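Local coordinates for exported gluconolactonase (Xanthomonas campestris pv. campestris, PDB 3DR2), which catalyses the hydrolysis of gluconolactone to gluconate, a step of glucose secondary metabolism, as a calcium-binding six-bladed beta-propeller enzyme of the SMP-30/gluconolactonase family, at residues 50-55 with 72-77; 219-222 with 228-231. All coordinates share one frame; numbering follows the deposited sequence.

Contacts 1 and 2 lie on opposite sides of the propeller's centre, their centres 33 Å apart and their nearest atoms about 20 Å apart, so they do not touch. Contact 1 reaches across a blade: 50-55 and 72-77 belong to strands separated by strand 58-63. Contact 2 joins neighbouring strands 216-223 and 226-234, the hairpin that ends at its blade's outermost strand. Each blade also contributes to the calcium site formed by E48, N134, N191 and D242: E48 on strand 47-53 in the blade of contact 1, N191 on strand 190-195 in the blade of contact 2. The side chain of W52 in contact 1 is about 9 Å from a bound calcium ion.

Contact 1: residues 50-55 with 72-77; sequences PAWWEA and WREDGT
W52 meets W72 and E74 over the intervening strand 58-63, within a blade of the six-bladed propeller. From CB, the W52 side chain leaves with CG anti to the backbone N (chi1 175°), which sends the indole away from its own strand toward 72-77. On the pyrrole part, NE1 gives an in-plane hydrogen bond to E54 OE1 (2.9 Å), nearly straight at 167°, which fixes the rotation of the ring. On the benzo part, CZ3 approaches W72 CZ3 at 4.4 Å, a loose edge-to-edge apolar contact. At the tip, W52 CH2 meets E74 OE2 at 3.7 Å, near the indole plane and with the carboxylate turned 53° from it.

E74 comes from a type I turn, R73 to G76, and its chain is extended beyond CG, long enough to reach the tryptophan rim. Its CA rests over one face of W72, 3.9 Å above the plane and offset toward the rim. Within the turn, D75 suits its place because OD1 accepts a hydrogen bond from the backbone N of T77, an Asx turn. W72 also meets F292 of the neighbouring blade. The chemistry implies an aromatic C-H rim, probably slightly positive, set against a carboxylate that also has salt bridges to R57 and R290, which would probably offset its charge.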
ATOM      1  N   PRO A  50      11.646   0.639 -12.410  1.00 14.13           N
ATOM      2  CA  PRO A  50      12.976   0.078 -12.150  1.00 14.88           C
ATOM      3  C   PRO A  50      14.061   0.849 -12.903  1.00 17.28           C
ATOM      4  O   PRO A  50      13.899   1.188 -14.075  1.00 16.03           O
ATOM      5  CB  PRO A  50      12.845  -1.352 -12.650  1.00 14.95           C
ATOM      6  CG  PRO A  50      11.916  -1.189 -13.839  1.00 15.24           C
ATOM      7  CD  PRO A  50      10.861  -0.237 -13.301  1.00 13.61           C
ATOM      8  N   ALA A  51      15.170   1.116 -12.225  1.00 13.14           N
ATOM      9  CA  ALA A  51      16.278   1.839 -12.826  1.00 13.63           C
ATOM     10  C   ALA A  51      17.586   1.313 -12.251  1.00 16.92           C
ATOM     11  O   ALA A  51      17.749   1.217 -11.032  1.00 14.94           O
ATOM     12  CB  ALA A  51      16.148   3.328 -12.541  1.00 14.38           C
ATOM     13  N   TRP A  52      18.519   0.971 -13.132  1.00 13.67           N
ATOM     14  CA  TRP A  52      19.810   0.463 -12.693  1.00 15.10           C
ATOM     15  C   TRP A  52      20.709   1.625 -12.288  1.00 14.15           C
ATOM     16  O   TRP A  52      20.916   2.560 -13.059  1.00 16.44           O
ATOM     17  CB  TRP A  52      20.473  -0.350 -13.807  1.00 17.74           C
ATOM     18  CG  TRP A  52      21.857  -0.798 -13.447  1.00 18.76           C
ATOM     19  CD1 TRP A  52      23.033  -0.277 -13.904  1.00 20.33           C
ATOM     20  CD2 TRP A  52      22.211  -1.827 -12.512  1.00 19.27           C
ATOM     21  NE1 TRP A  52      24.096  -0.914 -13.314  1.00 18.92           N
ATOM     22  CE2 TRP A  52      23.621  -1.869 -12.455  1.00 19.56           C
ATOM     23  CE3 TRP A  52      21.473  -2.713 -11.718  1.00 18.49           C
ATOM     24  CZ2 TRP A  52      24.313  -2.768 -11.630  1.00 20.04           C
ATOM     25  CZ3 TRP A  52      22.161  -3.607 -10.896  1.00 20.77           C
ATOM     26  CH2 TRP A  52      23.568  -3.625 -10.861  1.00 19.94           C
ATOM     27  N   TRP A  53      21.238   1.543 -11.073  1.00 14.99           N
ATOM     28  CA  TRP A  53      22.099   2.573 -10.503  1.00 15.40           C
ATOM     29  C   TRP A  53      23.523   2.025 -10.429  1.00 17.87           C
ATOM     30  O   TRP A  53      23.904   1.394  -9.443  1.00 17.57           O
ATOM     31  CB  TRP A  53      21.581   2.912  -9.103  1.00 16.05           C
ATOM     32  CG  TRP A  53      22.133   4.156  -8.492  1.00 17.36           C
ATOM     33  CD1 TRP A  53      22.873   5.126  -9.109  1.00 17.38           C
ATOM     34  CD2 TRP A  53      21.936   4.596  -7.143  1.00 17.97           C
ATOM     35  NE1 TRP A  53      23.145   6.144  -8.224  1.00 19.82           N
ATOM     36  CE2 TRP A  53      22.580   5.844  -7.012  1.00 19.91           C
ATOM     37  CE3 TRP A  53      21.274   4.055  -6.031  1.00 19.00           C
ATOM     38  CZ2 TRP A  53      22.583   6.564  -5.811  1.00 22.02           C
ATOM     39  CZ3 TRP A  53      21.277   4.771  -4.837  1.00 19.27           C
ATOM     40  CH2 TRP A  53      21.928   6.012  -4.740  1.00 22.70           C
ATOM     41  N   GLU A  54      24.300   2.269 -11.480  1.00 17.75           N
ATOM     42  CA  GLU A  54      25.676   1.784 -11.566  1.00 18.77           C
ATOM     43  C   GLU A  54      26.556   2.148 -10.372  1.00 19.81           C
ATOM     44  O   GLU A  54      27.249   1.289  -9.816  1.00 20.49           O
ATOM     45  CB  GLU A  54      26.327   2.297 -12.854  1.00 20.23           C
ATOM     46  CG  GLU A  54      27.783   1.876 -13.038  1.00 22.49           C
ATOM     47  CD  GLU A  54      27.964   0.396 -13.358  1.00 24.13           C
ATOM     48  OE1 GLU A  54      26.977  -0.365 -13.376  1.00 23.41           O
ATOM     49  OE2 GLU A  54      29.121  -0.011 -13.596  1.00 27.63           O
ATOM     50  N   ALA A  55      26.532   3.416  -9.979  1.00 19.93           N
ATOM     51  CA  ALA A  55      27.347   3.881  -8.860  1.00 21.47           C
ATOM     52  C   ALA A  55      27.185   3.050  -7.583  1.00 21.55           C
ATOM     53  O   ALA A  55      28.122   2.926  -6.791  1.00 23.03           O
ATOM     54  CB  ALA A  55      27.032   5.341  -8.568  1.00 22.56           C
ATOM     55  N   TRP A  72      17.621  -3.026  -4.673  1.00 14.21           N
ATOM     56  CA  TRP A  72      18.058  -4.418  -4.683  1.00 15.96           C
ATOM     57  C   TRP A  72      19.575  -4.450  -4.831  1.00 15.50           C
ATOM     58  O   TRP A  72      20.112  -3.896  -5.789  1.00 14.81           O
ATOM     59  CB  TRP A  72      17.429  -5.161  -5.861  1.00 13.82           C
ATOM     60  CG  TRP A  72      17.938  -6.560  -6.036  1.00 14.58           C
ATOM     61  CD1 TRP A  72      17.550  -7.671  -5.343  1.00 15.55           C
ATOM     62  CD2 TRP A  72      18.940  -6.993  -6.963  1.00 15.45           C
ATOM     63  NE1 TRP A  72      18.247  -8.774  -5.786  1.00 15.91           N
ATOM     64  CE2 TRP A  72      19.106  -8.386  -6.778  1.00 16.85           C
ATOM     65  CE3 TRP A  72      19.715  -6.341  -7.932  1.00 17.52           C
ATOM     66  CZ2 TRP A  72      20.017  -9.139  -7.530  1.00 16.83           C
ATOM     67  CZ3 TRP A  72      20.621  -7.093  -8.680  1.00 18.35           C
ATOM     68  CH2 TRP A  72      20.760  -8.478  -8.472  1.00 18.18           C
ATOM     69  N   ARG A  73      20.249  -5.085  -3.870  1.00 15.41           N
ATOM     70  CA  ARG A  73      21.706  -5.216  -3.881  1.00 17.43           C
ATOM     71  C   ARG A  73      22.031  -6.558  -4.541  1.00 16.73           C
ATOM     72  O   ARG A  73      21.242  -7.494  -4.472  1.00 18.65           O
ATOM     73  CB  ARG A  73      22.257  -5.194  -2.453  1.00 18.02           C
ATOM     74  CG  ARG A  73      21.654  -4.131  -1.540  1.00 19.65           C
ATOM     75  CD  ARG A  73      21.755  -2.714  -2.098  1.00 20.68           C
ATOM     76  NE  ARG A  73      21.415  -1.735  -1.063  1.00 19.14           N
ATOM     77  CZ  ARG A  73      21.561  -0.419  -1.180  1.00 19.85           C
ATOM     78  NH1 ARG A  73      22.037   0.112  -2.304  1.00 19.13           N
ATOM     79  NH2 ARG A  73      21.269   0.371  -0.151  1.00 17.09           N
ATOM     80  N   GLU A  74      23.197  -6.667  -5.161  1.00 19.22           N
ATOM     81  CA  GLU A  74      23.538  -7.899  -5.857  1.00 20.75           C
ATOM     82  C   GLU A  74      23.637  -9.174  -5.015  1.00 22.24           C
ATOM     83  O   GLU A  74      23.659 -10.275  -5.565  1.00 23.94           O
ATOM     84  CB  GLU A  74      24.807  -7.680  -6.682  1.00 22.28           C
ATOM     85  CG  GLU A  74      24.620  -6.585  -7.736  1.00 21.82           C
ATOM     86  CD  GLU A  74      25.791  -6.463  -8.685  1.00 22.79           C
ATOM     87  OE1 GLU A  74      26.919  -6.221  -8.210  1.00 24.35           O
ATOM     88  OE2 GLU A  74      25.579  -6.603  -9.909  1.00 21.09           O
ATOM     89  N   ASP A  75      23.681  -9.043  -3.692  1.00 21.83           N
ATOM     90  CA  ASP A  75      23.740 -10.229  -2.843  1.00 21.24           C
ATOM     91  C   ASP A  75      22.319 -10.651  -2.460  1.00 20.74           C
ATOM     92  O   ASP A  75      22.113 -11.566  -1.656  1.00 19.45           O
ATOM     93  CB  ASP A  75      24.596  -9.959  -1.597  1.00 22.02           C
ATOM     94  CG  ASP A  75      23.919  -9.044  -0.605  1.00 24.09           C
ATOM     95  OD1 ASP A  75      23.176  -8.139  -1.032  1.00 25.44           O
ATOM     96  OD2 ASP A  75      24.150  -9.226   0.610  1.00 28.28           O
ATOM     97  N   GLY A  76      21.336  -9.975  -3.057  1.00 20.14           N
ATOM     98  CA  GLY A  76      19.941 -10.299  -2.805  1.00 17.69           C
ATOM     99  C   GLY A  76      19.240  -9.415  -1.799  1.00 18.21           C
ATOM    100  O   GLY A  76      18.014  -9.462  -1.668  1.00 18.50           O
ATOM    101  N   THR A  77      20.013  -8.617  -1.075  1.00 15.63           N
ATOM    102  CA  THR A  77      19.454  -7.721  -0.073  1.00 18.23           C
ATOM    103  C   THR A  77      18.605  -6.643  -0.728  1.00 18.88           C
ATOM    104  O   THR A  77      18.907  -6.200  -1.836  1.00 16.25           O
ATOM    105  CB  THR A  77      20.562  -7.009   0.717  1.00 18.95           C
ATOM    106  OG1 THR A  77      21.373  -7.978   1.387  1.00 20.84           O
ATOM    107  CG2 THR A  77      19.959  -6.057   1.743  1.00 18.42           C
TER

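Contact 2: residues 219-222 with 228-231; sequences AFAW and HDRR
A219 and A221 pair with R231 and H228 in an antiparallel beta hairpin, 216-223 with 226-234, interrupted by a beta bulge. Both are hydrogen-bonded pairs: A219 N gives a nearly straight bond to R231 O (2.8 Å), and A221 N another to H228 O (2.7 Å), each answered by a bond in the reverse direction. Between the pairs, F220 faces two residues, D229 and R230. D229 takes up the extra length with positive phi (38°), a conformation that aspartate tolerates fairly well, and its carboxylate forms a salt bridge with R223.

F220 and R230 run side by side, pointing the same way. With CG of R230 anti to the backbone N and the chain straight from CG to NE, its methylenes line the phenyl ring, and F220 CE1 comes within 3.4 Å of R230 CD. Farther out, F220 CZ lies over one face of the guanidinium, offset toward its rim, with the two planes 59° apart. A long arginine suits this place because its apolar shaft packs beside the phenylalanine while NH2 reaches D186 O on the adjacent blade.

R231 instead starts with CG between the backbone N and the carbonyl carbon (chi1 56°), and the chain, extended from CG to NE, runs across to the partner strand. Its guanidinium lies flat over A219, whose small methyl fits under the centre of the group, 3.7 Å from its plane. In that position R231 NH1 gives D229 O, at the bulge, a rather bent hydrogen bond of 2.8 Å, close to the guanidinium plane.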
ATOM      1  N   ALA A 219       5.437   6.085 -31.715  1.00 18.94           N
ATOM      2  CA  ALA A 219       6.791   6.509 -32.036  1.00 19.83           C
ATOM      3  C   ALA A 219       6.774   7.924 -32.598  1.00 21.70           C
ATOM      4  O   ALA A 219       5.879   8.294 -33.357  1.00 21.06           O
ATOM      5  CB  ALA A 219       7.414   5.553 -33.041  1.00 20.76           C
ATOM      6  N   PHE A 220       7.768   8.711 -32.205  1.00 20.43           N
ATOM      7  CA  PHE A 220       7.906  10.092 -32.660  1.00 21.19           C
ATOM      8  C   PHE A 220       9.304  10.291 -33.217  1.00 21.33           C
ATOM      9  O   PHE A 220      10.244   9.588 -32.838  1.00 20.41           O
ATOM     10  CB  PHE A 220       7.743  11.066 -31.496  1.00 20.43           C
ATOM     11  CG  PHE A 220       6.346  11.176 -30.968  1.00 21.62           C
ATOM     12  CD1 PHE A 220       5.449  12.079 -31.523  1.00 21.33           C
ATOM     13  CD2 PHE A 220       5.946  10.423 -29.866  1.00 21.53           C
ATOM     14  CE1 PHE A 220       4.178  12.239 -30.988  1.00 23.22           C
ATOM     15  CE2 PHE A 220       4.677  10.575 -29.321  1.00 21.99           C
ATOM     16  CZ  PHE A 220       3.787  11.487 -29.880  1.00 24.15           C
ATOM     17  N   ALA A 221       9.442  11.259 -34.114  1.00 22.21           N
ATOM     18  CA  ALA A 221      10.742  11.575 -34.674  1.00 22.99           C
ATOM     19  C   ALA A 221      11.275  12.732 -33.837  1.00 22.40           C
ATOM     20  O   ALA A 221      10.609  13.754 -33.694  1.00 23.82           O
ATOM     21  CB  ALA A 221      10.607  12.005 -36.137  1.00 23.49           C
ATOM     22  N   TRP A 222      12.458  12.558 -33.262  1.00 22.38           N
ATOM     23  CA  TRP A 222      13.075  13.607 -32.459  1.00 22.97           C
ATOM     24  C   TRP A 222      14.145  14.253 -33.326  1.00 23.51           C
ATOM     25  O   TRP A 222      15.263  13.755 -33.430  1.00 24.76           O
ATOM     26  CB  TRP A 222      13.702  13.013 -31.189  1.00 23.26           C
ATOM     27  CG  TRP A 222      14.563  13.963 -30.379  1.00 21.88           C
ATOM     28  CD1 TRP A 222      15.807  13.700 -29.876  1.00 22.41           C
ATOM     29  CD2 TRP A 222      14.230  15.292 -29.943  1.00 21.59           C
ATOM     30  NE1 TRP A 222      16.268  14.774 -29.157  1.00 22.23           N
ATOM     31  CE2 TRP A 222      15.322  15.765 -29.178  1.00 21.55           C
ATOM     32  CE3 TRP A 222      13.119  16.124 -30.119  1.00 21.36           C
ATOM     33  CZ2 TRP A 222      15.334  17.034 -28.590  1.00 20.79           C
ATOM     34  CZ3 TRP A 222      13.131  17.392 -29.532  1.00 21.96           C
ATOM     35  CH2 TRP A 222      14.233  17.832 -28.777  1.00 22.33           C
ATOM     36  N   HIS A 228       8.338  14.973 -34.197  1.00 25.38           N
ATOM     37  CA  HIS A 228       7.618  15.002 -35.460  1.00 24.24           C
ATOM     38  C   HIS A 228       7.132  13.613 -35.844  1.00 25.16           C
ATOM     39  O   HIS A 228       7.407  12.629 -35.159  1.00 22.75           O
ATOM     40  CB  HIS A 228       8.534  15.531 -36.571  1.00 24.62           C
ATOM     41  CG  HIS A 228       8.967  16.953 -36.382  1.00 26.33           C
ATOM     42  ND1 HIS A 228       8.119  18.022 -36.581  1.00 27.66           N
ATOM     43  CD2 HIS A 228      10.158  17.482 -36.011  1.00 26.26           C
ATOM     44  CE1 HIS A 228       8.769  19.148 -36.339  1.00 28.28           C
ATOM     45  NE2 HIS A 228      10.007  18.848 -35.991  1.00 26.84           N
ATOM     46  N   ASP A 229       6.400  13.562 -36.952  1.00 24.29           N
ATOM     47  CA  ASP A 229       5.873  12.329 -37.522  1.00 25.05           C
ATOM     48  C   ASP A 229       5.366  11.273 -36.546  1.00 23.20           C
ATOM     49  O   ASP A 229       5.902  10.169 -36.469  1.00 25.48           O
ATOM     50  CB  ASP A 229       6.930  11.724 -38.442  1.00 26.93           C
ATOM     51  CG  ASP A 229       7.546  12.757 -39.369  1.00 28.16           C
ATOM     52  OD1 ASP A 229       6.781  13.542 -39.971  1.00 31.59           O
ATOM     53  OD2 ASP A 229       8.788  12.788 -39.495  1.00 31.43           O
ATOM     54  N   ARG A 230       4.310  11.619 -35.823  1.00 23.45           N
ATOM     55  CA  ARG A 230       3.677  10.726 -34.860  1.00 23.40           C
ATOM     56  C   ARG A 230       3.136   9.504 -35.607  1.00 24.67           C
ATOM     57  O   ARG A 230       2.515   9.643 -36.667  1.00 25.25           O
ATOM     58  CB  ARG A 230       2.540  11.486 -34.187  1.00 24.06           C
ATOM     59  CG  ARG A 230       1.870  10.834 -33.007  1.00 25.30           C
ATOM     60  CD  ARG A 230       1.097  11.938 -32.304  1.00 26.90           C
ATOM     61  NE  ARG A 230       0.425  11.535 -31.078  1.00 30.70           N
ATOM     62  CZ  ARG A 230       0.028  12.397 -30.147  1.00 28.44           C
ATOM     63  NH1 ARG A 230       0.251  13.696 -30.311  1.00 27.06           N
ATOM     64  NH2 ARG A 230      -0.602  11.965 -29.064  1.00 30.71           N
ATOM     65  N   ARG A 231       3.363   8.315 -35.058  1.00 20.41           N
ATOM     66  CA  ARG A 231       2.900   7.089 -35.701  1.00 24.04           C
ATOM     67  C   ARG A 231       2.781   5.929 -34.716  1.00 23.07           C
ATOM     68  O   ARG A 231       3.479   5.885 -33.700  1.00 22.45           O
ATOM     69  CB  ARG A 231       3.879   6.693 -36.805  1.00 22.99           C
ATOM     70  CG  ARG A 231       5.299   6.534 -36.288  1.00 24.88           C
ATOM     71  CD  ARG A 231       6.293   6.239 -37.393  1.00 26.03           C
ATOM     72  NE  ARG A 231       7.646   6.043 -36.873  1.00 26.41           N
ATOM     73  CZ  ARG A 231       8.417   7.009 -36.374  1.00 27.77           C
ATOM     74  NH1 ARG A 231       7.985   8.264 -36.316  1.00 27.26           N
ATOM     75  NH2 ARG A 231       9.636   6.716 -35.941  1.00 27.39           N
TER
HETATM   76  O   HOH W   1      11.420   8.485 -35.901  1.00 29.14           O